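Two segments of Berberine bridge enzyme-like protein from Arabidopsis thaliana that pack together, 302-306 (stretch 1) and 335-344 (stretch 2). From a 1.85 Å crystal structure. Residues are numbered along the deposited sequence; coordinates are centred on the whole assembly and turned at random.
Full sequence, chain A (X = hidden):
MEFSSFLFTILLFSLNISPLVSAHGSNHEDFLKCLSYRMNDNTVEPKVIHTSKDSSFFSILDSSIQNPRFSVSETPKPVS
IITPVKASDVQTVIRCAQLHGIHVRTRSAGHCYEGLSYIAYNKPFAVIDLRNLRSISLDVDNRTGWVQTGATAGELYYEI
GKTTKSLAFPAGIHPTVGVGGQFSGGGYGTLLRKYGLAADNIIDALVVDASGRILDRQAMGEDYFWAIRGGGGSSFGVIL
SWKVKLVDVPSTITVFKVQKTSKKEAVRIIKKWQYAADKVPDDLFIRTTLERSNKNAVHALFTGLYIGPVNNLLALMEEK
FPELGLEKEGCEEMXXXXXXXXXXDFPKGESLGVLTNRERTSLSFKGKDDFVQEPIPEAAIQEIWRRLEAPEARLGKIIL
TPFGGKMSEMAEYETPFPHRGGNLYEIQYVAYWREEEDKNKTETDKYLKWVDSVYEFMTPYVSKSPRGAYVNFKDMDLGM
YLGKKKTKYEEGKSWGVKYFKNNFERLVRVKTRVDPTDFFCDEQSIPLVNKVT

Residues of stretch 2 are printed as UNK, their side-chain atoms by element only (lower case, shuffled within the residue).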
# COMPACT_ATOMS: atom_id res chain seq x y z
N PHE A 302 7.32 12.70 -16.14
CA PHE A 302 8.51 12.34 -15.37
C PHE A 302 8.66 13.24 -14.16
O PHE A 302 8.95 14.42 -14.28
CB PHE A 302 9.74 12.44 -16.25
CG PHE A 302 9.62 11.67 -17.52
CD1 PHE A 302 9.95 10.33 -17.57
CD2 PHE A 302 9.15 12.29 -18.67
CE1 PHE A 302 9.84 9.61 -18.75
CE2 PHE A 302 9.03 11.57 -19.85
CZ PHE A 302 9.37 10.23 -19.89
N THR A 303 8.44 12.66 -12.98
CA THR A 303 8.55 13.39 -11.73
C THR A 303 9.59 12.72 -10.84
O THR A 303 9.84 11.51 -10.94
CB THR A 303 7.21 13.46 -10.99
OG1 THR A 303 6.72 12.13 -10.77
CG2 THR A 303 6.23 14.22 -11.81
N GLY A 304 10.21 13.49 -9.97
CA GLY A 304 11.28 12.95 -9.16
C GLY A 304 11.61 13.73 -7.92
O GLY A 304 11.25 14.89 -7.78
N LEU A 305 12.32 13.06 -7.02
CA LEU A 305 12.77 13.64 -5.78
C LEU A 305 14.26 13.37 -5.66
O LEU A 305 14.71 12.23 -5.73
CB LEU A 305 12.00 13.05 -4.59
CG LEU A 305 12.57 13.42 -3.22
CD1 LEU A 305 12.35 14.87 -2.94
CD2 LEU A 305 11.95 12.58 -2.13
N TYR A 306 15.03 14.44 -5.53
CA TYR A 306 16.45 14.29 -5.35
C TYR A 306 16.82 14.72 -3.93
O TYR A 306 16.46 15.82 -3.50
CB TYR A 306 17.21 15.12 -6.39
CG TYR A 306 18.71 15.04 -6.25
CD1 TYR A 306 19.39 13.87 -6.59
CD2 TYR A 306 19.43 16.12 -5.79
CE1 TYR A 306 20.75 13.80 -6.46
CE2 TYR A 306 20.79 16.05 -5.66
CZ TYR A 306 21.45 14.90 -5.99
OH TYR A 306 22.82 14.84 -5.86
N UNK A 335 11.52 21.66 1.28
CA UNK A 335 11.79 20.69 2.34
C UNK A 335 11.21 19.33 1.96
O UNK A 335 10.40 19.23 1.05
o UNK A 335 9.82 21.15 3.65
c UNK A 335 11.23 21.18 3.67
N UNK A 336 11.61 18.27 2.65
CA UNK A 336 11.06 16.96 2.32
C UNK A 336 9.57 16.94 2.62
O UNK A 336 8.78 16.42 1.83
c UNK A 336 9.69 14.66 5.33
n UNK A 336 10.08 12.63 2.41
c UNK A 336 11.78 15.84 3.08
c UNK A 336 8.60 12.20 4.40
c UNK A 336 10.99 14.58 3.07
c UNK A 336 10.09 14.14 4.08
c UNK A 336 9.53 12.92 3.64
c UNK A 336 10.95 13.64 2.07
c UNK A 336 8.76 13.95 6.08
c UNK A 336 8.23 12.73 5.61
N UNK A 337 9.16 17.52 3.74
CA UNK A 337 7.76 17.49 4.08
C UNK A 337 6.96 18.28 3.03
O UNK A 337 5.81 17.93 2.73
c UNK A 337 7.91 19.53 5.64
c UNK A 337 6.02 17.87 5.90
c UNK A 337 7.49 18.05 5.51
c UNK A 337 5.57 16.41 5.87
N UNK A 338 7.55 19.31 2.45
CA UNK A 338 6.85 20.05 1.40
C UNK A 338 6.76 19.19 0.13
O UNK A 338 5.80 19.31 -0.64
o UNK A 338 7.37 24.81 2.28
c UNK A 338 7.24 22.44 2.19
c UNK A 338 7.96 23.76 1.97
c UNK A 338 7.55 21.39 1.13
o UNK A 338 9.11 23.75 1.49
N UNK A 339 7.74 18.32 -0.07
CA UNK A 339 7.75 17.43 -1.24
C UNK A 339 6.66 16.36 -1.12
O UNK A 339 6.18 15.84 -2.12
o UNK A 339 9.27 15.67 -0.53
c UNK A 339 9.12 16.77 -1.40
N UNK A 340 6.27 16.05 0.12
CA UNK A 340 5.13 15.17 0.38
C UNK A 340 3.83 15.79 -0.17
O UNK A 340 3.04 15.13 -0.84
c UNK A 340 4.98 14.87 1.90
c UNK A 340 6.18 14.07 2.42
c UNK A 340 3.68 14.15 2.20
N UNK A 341 3.59 17.06 0.13
CA UNK A 341 2.42 17.74 -0.41
C UNK A 341 2.53 17.78 -1.92
O UNK A 341 1.53 17.68 -2.64
c UNK A 341 1.45 20.90 1.70
c UNK A 341 2.30 19.17 0.14
c UNK A 341 1.61 19.42 1.48
c UNK A 341 2.42 18.83 2.60
N UNK A 342 3.75 17.95 -2.41
CA UNK A 342 3.99 18.07 -3.83
C UNK A 342 3.53 16.80 -4.52
O UNK A 342 2.70 16.84 -5.42
n UNK A 342 6.20 20.20 -7.19
c UNK A 342 5.78 20.14 -5.88
c UNK A 342 6.51 18.94 -7.62
c UNK A 342 6.98 16.25 -7.95
c UNK A 342 6.28 18.05 -6.54
c UNK A 342 7.20 17.15 -9.00
c UNK A 342 6.97 18.50 -8.86
c UNK A 342 5.81 18.83 -5.44
c UNK A 342 5.47 18.33 -4.08
c UNK A 342 6.53 16.69 -6.72
N UNK A 343 4.05 15.67 -4.07
CA UNK A 343 3.71 14.40 -4.70
C UNK A 343 2.26 14.04 -4.45
O UNK A 343 1.67 13.31 -5.24
c UNK A 343 8.26 13.63 -5.18
c UNK A 343 8.27 13.01 -6.42
c UNK A 343 4.64 13.29 -4.21
c UNK A 343 7.10 12.48 -6.93
c UNK A 343 5.92 13.19 -4.98
c UNK A 343 7.10 13.72 -4.48
c UNK A 343 5.94 12.58 -6.22
N UNK A 344 1.67 14.55 -3.38
CA UNK A 344 0.27 14.28 -3.10
C UNK A 344 -0.67 15.23 -3.86
O UNK A 344 -1.87 15.27 -3.58
c UNK A 344 0.01 14.37 -1.62

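Position 335 carries one carbon and then one oxygen, and its side chain is out of reach of stretch 1. That is Ser335, at the N-cap of the helix that follows. Its OG accepts from the backbone N of position 338 at 3.2 Å, tying down an amide that the first helical turn would otherwise leave unpaired.

Position 336 has one carbon leading into fused five- and six-membered rings of eight carbons and one nitrogen, an indole, with a carbon of the five-membered ring near Leu305 CD2: Trp336. CA-to-CB points sideways, yet the five-membered ring reaches stretch 1, with CD1 4.4 Å from Leu305 CD2, which meets the ring at its edge.

Position 337 shows four carbons, forked at the first, with one arm two carbons long; beta branching with an ethyl arm gives Ile337, out of reach of the strand.

Position 338 is a chain of three carbons, the third bearing two oxygens: Glu338. It is exposed and makes no contact with stretch 1, but returns the cap, since Ser335 N donates to Glu338 OE1 at 3.2 Å with a nearly straight 177° N-H...O angle.

Position 339 has one carbon and one oxygen, the latter 4.0 Å from Leu305 CD1. This is Ser339, and its CA-to-CB bond points toward the strand. Its OG donates to Trp336 O at 2.5 Å, so the hydroxyl is satisfied within its own helix and needs no polar partner on the strand.

Position 340, one carbon carrying two more, is Val340; position 341, four carbons forked at the second, is Leu341. Neither reaches stretch 1.

Position 342 again has one carbon, then fused five- and six-membered rings holding eight carbons and one nitrogen, with a six-membered-ring carbon near Thr303 CB: Trp342. Its CA-to-CB bond points toward the strand, and CZ3 comes 4.1 Å from Thr303 CB, at the ring edge.

Position 343 is one carbon and a six-carbon ring without oxygen, with ring carbons near Gly304 C and Leu305 CB, hence Phe343. CA-to-CB runs sideways, but the ring end comes nearer: CZ lies 3.7 Å from Gly304 C, which sits at the ring edge, and CE2 3.8 Å from Leu305 CB.

Position 344 has a single carbon, out of reach of stretch 1: Ala344, the first residue after the helix to leave helical phi/psi.

The contact is one of packing alone: no hydrogen bond crosses it, and 263 Å² is buried in total. Strand and helix run nearly antiparallel, at 166°, so Thr303 pairs with Phe343 (CA to CA 8.6 Å) and Leu305 with Ser339 (CA to CA 7.8 Å). The CA-to-CB bonds of Thr303 and Leu305 point toward the helix; between them Gly304 has no side chain, and its backbone meets the Phe343 ring directly.

Stretch 2, residues 335-344: SWIESVLWFA
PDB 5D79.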